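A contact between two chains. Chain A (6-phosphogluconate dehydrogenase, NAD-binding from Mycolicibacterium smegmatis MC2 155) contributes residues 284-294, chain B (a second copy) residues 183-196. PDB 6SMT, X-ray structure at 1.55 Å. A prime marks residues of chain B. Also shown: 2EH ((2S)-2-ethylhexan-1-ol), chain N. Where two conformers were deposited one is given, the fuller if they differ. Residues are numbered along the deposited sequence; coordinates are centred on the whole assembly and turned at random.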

ATOM      1  N   GLU A 284     -16.812  -3.366 -10.242  1.00 18.69           N
ATOM      2  CA  GLU A 284     -15.906  -3.041  -9.126  1.00 17.75           C
ATOM      3  C   GLU A 284     -14.475  -3.119  -9.602  1.00 17.33           C
ATOM      4  O   GLU A 284     -14.008  -3.909 -10.465  1.00 17.28           O
ATOM      5  CB  GLU A 284     -16.196  -4.047  -8.019  1.00 19.12           C
ATOM      6  CG  GLU A 284     -15.549  -3.753  -6.681  1.00 20.30           C
ATOM      7  CD  GLU A 284     -16.113  -2.588  -5.884  1.00 27.25           C
ATOM      8  OE1 GLU A 284     -17.032  -1.880  -6.293  1.00 27.45           O
ATOM      9  OE2 GLU A 284     -15.533  -2.338  -4.797  1.00 35.55           O
ATOM     10  N   ILE A 285     -13.678  -2.331  -8.877  1.00 17.83           N
ATOM     11  CA  ILE A 285     -12.205  -2.292  -9.158  1.00 18.07           C
ATOM     12  C   ILE A 285     -11.492  -3.619  -8.897  1.00 17.26           C
ATOM     13  O   ILE A 285     -10.378  -3.809  -9.343  1.00 19.65           O
ATOM     14  CB  ILE A 285     -11.587  -1.111  -8.365  1.00 20.74           C
ATOM     15  CG1 ILE A 285     -11.935  -1.200  -6.901  1.00 23.92           C
ATOM     16  CG2 ILE A 285     -12.045   0.224  -8.864  1.00 22.26           C
ATOM     17  CD1 ILE A 285     -11.021  -2.035  -6.136  1.00 23.50           C
ATOM     18  N   SER A 286     -12.145  -4.630  -8.296  1.00 17.32           N
ATOM     19  CA  SER A 286     -11.639  -5.996  -8.203  1.00 18.44           C
ATOM     20  C   SER A 286     -11.381  -6.670  -9.584  1.00 18.57           C
ATOM     21  O   SER A 286     -10.574  -7.558  -9.777  1.00 20.13           O
ATOM     22  CB  SER A 286     -12.628  -6.828  -7.390  1.00 20.43           C
ATOM     23  OG  SER A 286     -13.943  -6.702  -7.909  1.00 20.32           O
ATOM     24  N   ARG A 287     -12.030  -6.171 -10.632  1.00 19.19           N
ATOM     25  CA  ARG A 287     -11.869  -6.675 -12.010  1.00 19.62           C
ATOM     26  C   ARG A 287     -10.535  -6.285 -12.651  1.00 19.92           C
ATOM     27  O   ARG A 287     -10.067  -7.016 -13.513  1.00 22.03           O
ATOM     28  CB  ARG A 287     -12.980  -6.099 -12.863  1.00 21.43           C
ATOM     29  CG  ARG A 287     -12.986  -6.579 -14.310  1.00 23.95           C
ATOM     30  CD  ARG A 287     -13.388  -8.026 -14.473  1.00 24.95           C
ATOM     31  NE  ARG A 287     -14.832  -8.144 -14.529  1.00 26.78           N
ATOM     32  CZ  ARG A 287     -15.490  -9.274 -14.909  1.00 28.07           C
ATOM     33  NH1 ARG A 287     -14.790 -10.371 -15.083  1.00 28.40           N
ATOM     34  NH2 ARG A 287     -16.812  -9.298 -14.957  1.00 27.54           N
ATOM     35  N   ILE A 288      -9.916  -5.181 -12.212  1.00 20.13           N
ATOM     36  CA  ILE A 288      -8.783  -4.554 -12.952  1.00 20.91           C
ATOM     37  C   ILE A 288      -7.660  -5.562 -13.049  1.00 22.32           C
ATOM     38  O   ILE A 288      -7.056  -5.706 -14.087  1.00 22.04           O
ATOM     39  CB  ILE A 288      -8.317  -3.267 -12.236  1.00 21.35           C
ATOM     40  CG1 ILE A 288      -9.409  -2.191 -12.302  1.00 21.23           C
ATOM     41  CG2 ILE A 288      -6.997  -2.776 -12.789  1.00 21.22           C
ATOM     42  CD1 ILE A 288      -9.252  -1.063 -11.286  1.00 22.27           C
ATOM     43  N   ALA A 289      -7.330  -6.263 -11.974  1.00 21.36           N
ATOM     44  CA  ALA A 289      -6.161  -7.154 -12.013  1.00 24.15           C
ATOM     45  C   ALA A 289      -6.288  -8.261 -13.056  1.00 24.76           C
ATOM     46  O   ALA A 289      -5.223  -8.736 -13.497  1.00 25.25           O
ATOM     47  CB  ALA A 289      -5.856  -7.746 -10.687  1.00 25.40           C
ATOM     48  N   SER A 290      -7.487  -8.611 -13.495  0.60 24.89           N
ATOM     49  CA  SER A 290      -7.606  -9.583 -14.619  0.60 26.46           C
ATOM     50  C   SER A 290      -6.729  -9.147 -15.787  0.60 26.64           C
ATOM     51  O   SER A 290      -6.147 -10.058 -16.445  0.60 26.31           O
ATOM     52  CB  SER A 290      -9.036  -9.720 -15.049  0.60 27.90           C
ATOM     53  OG  SER A 290      -9.818 -10.256 -13.996  0.60 29.13           O
ATOM     54  N   GLU A 291      -6.693  -7.846 -16.084  1.00 24.37           N
ATOM     55  CA  GLU A 291      -6.012  -7.292 -17.287  1.00 25.51           C
ATOM     56  C   GLU A 291      -4.493  -7.250 -17.079  1.00 24.22           C
ATOM     57  O   GLU A 291      -3.791  -6.820 -17.999  1.00 27.13           O
ATOM     58  CB  GLU A 291      -6.579  -5.949 -17.744  1.00 26.83           C
ATOM     59  CG  GLU A 291      -8.005  -5.997 -18.242  1.00 30.55           C
ATOM     60  CD  GLU A 291      -8.128  -6.789 -19.548  1.00 33.14           C
ATOM     61  OE1 GLU A 291      -7.131  -6.838 -20.287  1.00 32.67           O
ATOM     62  OE2 GLU A 291      -9.231  -7.257 -19.842  1.00 37.55           O
ATOM     63  N   MET A 292      -3.982  -7.749 -15.951  1.00 23.80           N
ATOM     64  CA  MET A 292      -2.525  -7.794 -15.713  1.00 23.61           C
ATOM     65  C   MET A 292      -1.960  -9.059 -16.399  1.00 25.84           C
ATOM     66  O   MET A 292      -0.772  -9.210 -16.423  1.00 24.32           O
ATOM     67  CB  MET A 292      -2.199  -7.767 -14.217  1.00 22.58           C
ATOM     68  CG  MET A 292      -2.679  -6.456 -13.601  1.00 20.31           C
ATOM     69  SD  MET A 292      -2.367  -6.553 -11.800  1.00 20.85           S
ATOM     70  CE  MET A 292      -2.971  -4.985 -11.175  1.00 20.44           C
ATOM     71  N   THR A 293      -2.792  -9.986 -16.856  1.00 31.26           N
ATOM     72  CA  THR A 293      -2.190 -11.173 -17.579  1.00 37.12           C
ATOM     73  C   THR A 293      -1.509 -10.769 -18.902  1.00 44.53           C
ATOM     74  O   THR A 293      -2.068  -9.914 -19.627  1.00 46.86           O
ATOM     75  CB  THR A 293      -3.234 -12.232 -17.925  1.00 41.92           C
ATOM     76  OG1 THR A 293      -4.090 -11.551 -18.841  1.00 45.62           O
ATOM     77  CG2 THR A 293      -3.943 -12.742 -16.694  1.00 35.75           C
ATOM     78  N   THR A 294      -0.341 -11.379 -19.209  1.00 54.34           N
ATOM     79  CA  THR A 294       0.302 -11.508 -20.562  1.00 62.12           C
ATOM     80  C   THR A 294       1.800 -11.773 -20.352  1.00 60.77           C
ATOM     81  O   THR A 294       2.251 -11.336 -19.289  1.00 58.72           O
ATOM     82  CB  THR A 294       0.067 -10.295 -21.484  1.00 65.15           C
TER
ATOM     83  N   PHE B 183      -3.086   5.342  -2.322  1.00 10.08           N
ATOM     84  CA  PHE B 183      -4.150   4.351  -2.267  1.00 10.43           C
ATOM     85  C   PHE B 183      -4.163   3.461  -3.512  1.00 10.93           C
ATOM     86  O   PHE B 183      -4.120   2.218  -3.437  1.00 10.93           O
ATOM     87  CB  PHE B 183      -5.488   5.022  -2.101  1.00 10.24           C
ATOM     88  CG  PHE B 183      -6.632   4.040  -2.146  1.00 11.29           C
ATOM     89  CD1 PHE B 183      -6.870   3.160  -1.114  1.00 11.21           C
ATOM     90  CD2 PHE B 183      -7.427   3.929  -3.279  1.00 11.60           C
ATOM     91  CE1 PHE B 183      -7.882   2.210  -1.209  1.00 12.45           C
ATOM     92  CE2 PHE B 183      -8.455   3.012  -3.372  1.00 13.60           C
ATOM     93  CZ  PHE B 183      -8.683   2.149  -2.328  1.00 11.91           C
ATOM     94  N   TRP B 184      -4.285   4.083  -4.711  1.00 10.88           N
ATOM     95  CA  TRP B 184      -4.451   3.265  -5.932  1.00 10.84           C
ATOM     96  C   TRP B 184      -3.178   2.505  -6.239  1.00 10.65           C
ATOM     97  O   TRP B 184      -3.281   1.407  -6.844  1.00 11.44           O
ATOM     98  CB  TRP B 184      -4.912   4.146  -7.097  1.00 11.22           C
ATOM     99  CG  TRP B 184      -6.342   4.576  -6.972  1.00 11.30           C
ATOM    100  CD1 TRP B 184      -6.809   5.864  -6.800  1.00 11.83           C
ATOM    101  CD2 TRP B 184      -7.505   3.724  -6.906  1.00 11.95           C
ATOM    102  NE1 TRP B 184      -8.165   5.839  -6.645  1.00 12.19           N
ATOM    103  CE2 TRP B 184      -8.634   4.563  -6.765  1.00 11.31           C
ATOM    104  CE3 TRP B 184      -7.689   2.331  -7.045  1.00 12.34           C
ATOM    105  CZ2 TRP B 184      -9.922   4.058  -6.663  1.00 12.44           C
ATOM    106  CZ3 TRP B 184      -8.982   1.856  -6.923  1.00 12.38           C
ATOM    107  CH2 TRP B 184     -10.084   2.701  -6.775  1.00 13.14           C
ATOM    108  N   THR B 185      -1.997   3.079  -5.968  1.00 10.87           N
ATOM    109  CA  THR B 185      -0.757   2.345  -6.197  1.00 10.76           C
ATOM    110  C   THR B 185      -0.791   1.075  -5.360  1.00 11.06           C
ATOM    111  O   THR B 185      -0.438  -0.007  -5.820  1.00 10.76           O
ATOM    112  CB  THR B 185       0.447   3.212  -5.955  1.00 11.37           C
ATOM    113  OG1 THR B 185       0.387   4.390  -6.803  1.00 12.02           O
ATOM    114  CG2 THR B 185       1.719   2.471  -6.265  1.00 12.26           C
ATOM    115  N   SER B 186      -1.213   1.229  -4.095  0.59 10.93           N
ATOM    116  CA  SER B 186      -1.305   0.082  -3.164  0.59 11.37           C
ATOM    117  C   SER B 186      -2.299  -0.945  -3.696  0.59 11.50           C
ATOM    118  O   SER B 186      -2.013  -2.168  -3.669  0.59 11.93           O
ATOM    119  CB  SER B 186      -1.666   0.593  -1.776  0.59 11.86           C
ATOM    120  OG  SER B 186      -0.660   1.474  -1.258  0.59 12.52           O
ATOM    121  N   VAL B 187      -3.471  -0.520  -4.154  1.00 11.33           N
ATOM    122  CA  VAL B 187      -4.490  -1.407  -4.740  1.00 12.57           C
ATOM    123  C   VAL B 187      -3.896  -2.108  -5.954  1.00 12.88           C
ATOM    124  O   VAL B 187      -4.141  -3.314  -6.141  1.00 13.24           O
ATOM    125  CB  VAL B 187      -5.757  -0.635  -5.128  1.00 13.40           C
ATOM    126  CG1 VAL B 187      -6.692  -1.434  -6.038  1.00 15.31           C
ATOM    127  CG2 VAL B 187      -6.420  -0.220  -3.851  1.00 15.15           C
ATOM    128  N   GLY B 188      -3.172  -1.428  -6.811  1.00 11.79           N
ATOM    129  CA  GLY B 188      -2.486  -2.061  -7.975  1.00 13.10           C
ATOM    130  C   GLY B 188      -1.552  -3.147  -7.503  1.00 13.33           C
ATOM    131  O   GLY B 188      -1.553  -4.276  -8.074  1.00 13.98           O
ATOM    132  N   GLY B 189      -0.766  -2.882  -6.464  1.00 11.58           N
ATOM    133  CA  GLY B 189       0.126  -3.889  -5.869  1.00 11.28           C
ATOM    134  C   GLY B 189      -0.645  -5.069  -5.356  1.00 12.05           C
ATOM    135  O   GLY B 189      -0.228  -6.236  -5.542  1.00 12.22           O
ATOM    136  N   PHE B 190      -1.731  -4.812  -4.667  1.00 11.58           N
ATOM    137  CA  PHE B 190      -2.528  -5.888  -4.065  1.00 12.22           C
ATOM    138  C   PHE B 190      -3.145  -6.803  -5.110  1.00 13.10           C
ATOM    139  O   PHE B 190      -3.073  -8.042  -5.040  1.00 13.61           O
ATOM    140  CB  PHE B 190      -3.629  -5.320  -3.167  1.00 12.35           C
ATOM    141  CG  PHE B 190      -4.482  -6.397  -2.554  1.00 12.65           C
ATOM    142  CD1 PHE B 190      -3.920  -7.202  -1.572  1.00 13.46           C
ATOM    143  CD2 PHE B 190      -5.767  -6.627  -2.994  1.00 13.38           C
ATOM    144  CE1 PHE B 190      -4.697  -8.208  -0.982  1.00 13.87           C
ATOM    145  CE2 PHE B 190      -6.534  -7.582  -2.372  1.00 15.23           C
ATOM    146  CZ  PHE B 190      -5.997  -8.388  -1.433  1.00 14.65           C
ATOM    147  N   GLY B 191      -3.767  -6.204  -6.127  1.00 13.28           N
ATOM    148  CA  GLY B 191      -4.377  -7.036  -7.188  1.00 13.19           C
ATOM    149  C   GLY B 191      -3.311  -7.833  -7.922  1.00 13.63           C
ATOM    150  O   GLY B 191      -3.543  -9.034  -8.241  1.00 14.58           O
ATOM    151  N   HIS B 192      -2.127  -7.296  -8.146  1.00 12.73           N
ATOM    152  CA  HIS B 192      -0.996  -7.988  -8.772  1.00 14.07           C
ATOM    153  C   HIS B 192      -0.567  -9.155  -7.886  1.00 14.82           C
ATOM    154  O   HIS B 192      -0.365 -10.291  -8.374  1.00 15.58           O
ATOM    155  CB  HIS B 192       0.101  -6.973  -9.034  1.00 15.39           C
ATOM    156  CG  HIS B 192       1.229  -7.538  -9.775  1.00 15.53           C
ATOM    157  ND1 HIS B 192       2.266  -8.160  -9.141  1.00 15.52           N
ATOM    158  CD2 HIS B 192       1.467  -7.569 -11.096  1.00 16.68           C
ATOM    159  CE1 HIS B 192       3.158  -8.551 -10.094  1.00 16.71           C
ATOM    160  NE2 HIS B 192       2.651  -8.222 -11.263  1.00 16.09           N
ATOM    161  N   ALA B 193      -0.418  -8.880  -6.610  1.00 13.42           N
ATOM    162  CA  ALA B 193      -0.002  -9.915  -5.646  1.00 12.83           C
ATOM    163  C   ALA B 193      -0.971 -11.072  -5.673  1.00 13.38           C
ATOM    164  O   ALA B 193      -0.512 -12.253  -5.581  1.00 13.93           O
ATOM    165  CB  ALA B 193       0.092  -9.316  -4.290  1.00 13.07           C
ATOM    166  N   LEU B 194      -2.273 -10.815  -5.660  1.00 13.19           N
ATOM    167  CA  LEU B 194      -3.239 -11.925  -5.709  1.00 14.25           C
ATOM    168  C   LEU B 194      -3.000 -12.764  -6.961  1.00 16.67           C
ATOM    169  O   LEU B 194      -3.121 -14.001  -6.859  1.00 17.10           O
ATOM    170  CB  LEU B 194      -4.681 -11.422  -5.697  1.00 14.73           C
ATOM    171  CG  LEU B 194      -5.192 -10.805  -4.429  1.00 15.21           C
ATOM    172  CD1 LEU B 194      -6.672 -10.532  -4.535  1.00 17.04           C
ATOM    173  CD2 LEU B 194      -4.894 -11.643  -3.200  1.00 17.47           C
ATOM    174  N   MET B 195      -2.735 -12.146  -8.119  1.00 16.64           N
ATOM    175  CA  MET B 195      -2.612 -12.927  -9.365  1.00 18.55           C
ATOM    176  C   MET B 195      -1.348 -13.772  -9.284  1.00 19.61           C
ATOM    177  O   MET B 195      -1.354 -14.957  -9.749  1.00 19.12           O
ATOM    178  CB  MET B 195      -2.555 -11.982 -10.563  1.00 20.09           C
ATOM    179  CG  MET B 195      -3.773 -11.254 -10.759  1.00 24.41           C
ATOM    180  SD  MET B 195      -5.098 -12.285 -11.351  1.00 34.83           S
ATOM    181  CE  MET B 195      -4.528 -12.199 -13.055  1.00 34.80           C
ATOM    182  N   VAL B 196      -0.244 -13.252  -8.769  1.00 17.73           N
ATOM    183  CA  VAL B 196       1.023 -14.023  -8.711  1.00 18.56           C
ATOM    184  C   VAL B 196       0.846 -15.112  -7.656  1.00 19.09           C
ATOM    185  O   VAL B 196       1.282 -16.266  -7.910  1.00 19.36           O
ATOM    186  CB  VAL B 196       2.208 -13.136  -8.399  1.00 20.29           C
ATOM    187  CG1 VAL B 196       3.453 -13.997  -8.222  1.00 22.96           C
ATOM    188  CG2 VAL B 196       2.405 -12.124  -9.516  1.00 21.63           C
TER
HETATM  189  C7  2EH N 303     -11.003   6.080  -3.437  1.00 29.34           C
HETATM  190  C8  2EH N 303     -11.040   6.104  -0.927  1.00 29.92           C
HETATM  191  C9  2EH N 303      -9.717   6.840  -0.808  1.00 29.04           C
HETATM  192  C12 2EH N 303     -12.290   3.232  -3.100  1.00 31.40           C
HETATM  193  C7A 2EH N 303     -11.137   5.242  -2.166  1.00 31.40           C
HETATM  194  O7C 2EH N 303     -12.179   6.607  -4.053  1.00 26.85           O
HETATM  195  CBA 2EH N 303     -12.321   4.313  -2.097  1.00 29.44           C
HETATM  196  CCA 2EH N 303     -13.004   2.001  -2.705  1.00 27.18           C
HETATM  197  CCB 2EH N 303     -12.491   0.828  -3.534  1.00 29.44           C

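Residues 285-292 of chain A form a 3-10 segment, held by i to i+3 backbone hydrogen bonds such as Ile288 N to Ile285 O (3.2 Å) and Met292 N to Ala289 O (2.9 Å). Chain B contributes a regular α-helix, in which each amide from Val187′ to Val196′ donates to the carbonyl four residues earlier. The backbones come closest where Ala289 faces Gly191′, with their CA atoms 5.1 Å apart, and they diverge toward Ile285 and Val187′, whose CA atoms are separated by 8.9 Å. No hydrogen bond crosses between the stretches, and the 403 Å² they bury rests on packing.

The close approach depends on the absence of a side chain at Gly191′. Ala289 CB lies 3.6 Å from Gly191′ O, and a CB built ideally on the glycine would point toward chain A and sit only 3.0 Å from Ala289 CB.

Met292 and Met195′ are the residues most covered by the opposing stretch (76 and 73 Å²). Met292, extended beyond chi1 (m, t, t), lays its thioether along the helix: CE is 3.5 Å from Gly188′ O, and SD is 3.6 Å from His192′ CA. Met292 SD approaches the His192′ imidazole at its edge, 5.0 Å from the ring centroid and 79° off the normal, while both ring nitrogens are hydrogen-bonded elsewhere in the structure. Met195′ instead folds through three m rotamers, bringing CE to 3.6 Å from Ala289 O and 3.7 Å from Thr293 CG2; its CG packs 4.1 Å from Ala289 CB.

Around Ile285, apolar side chains bridge the gap. Ile285 CG2 meets Trp184′ CH2 at 3.8 Å, and Ile285 CD1 reaches Val187′ CG1 at 4.4 Å. The bound 2-ethylhexanol extends this apolar cluster, its C7A lying over one face of Phe183′, 3.7 Å from CE2, and its CCB 4.0 Å from Ile285 CG1.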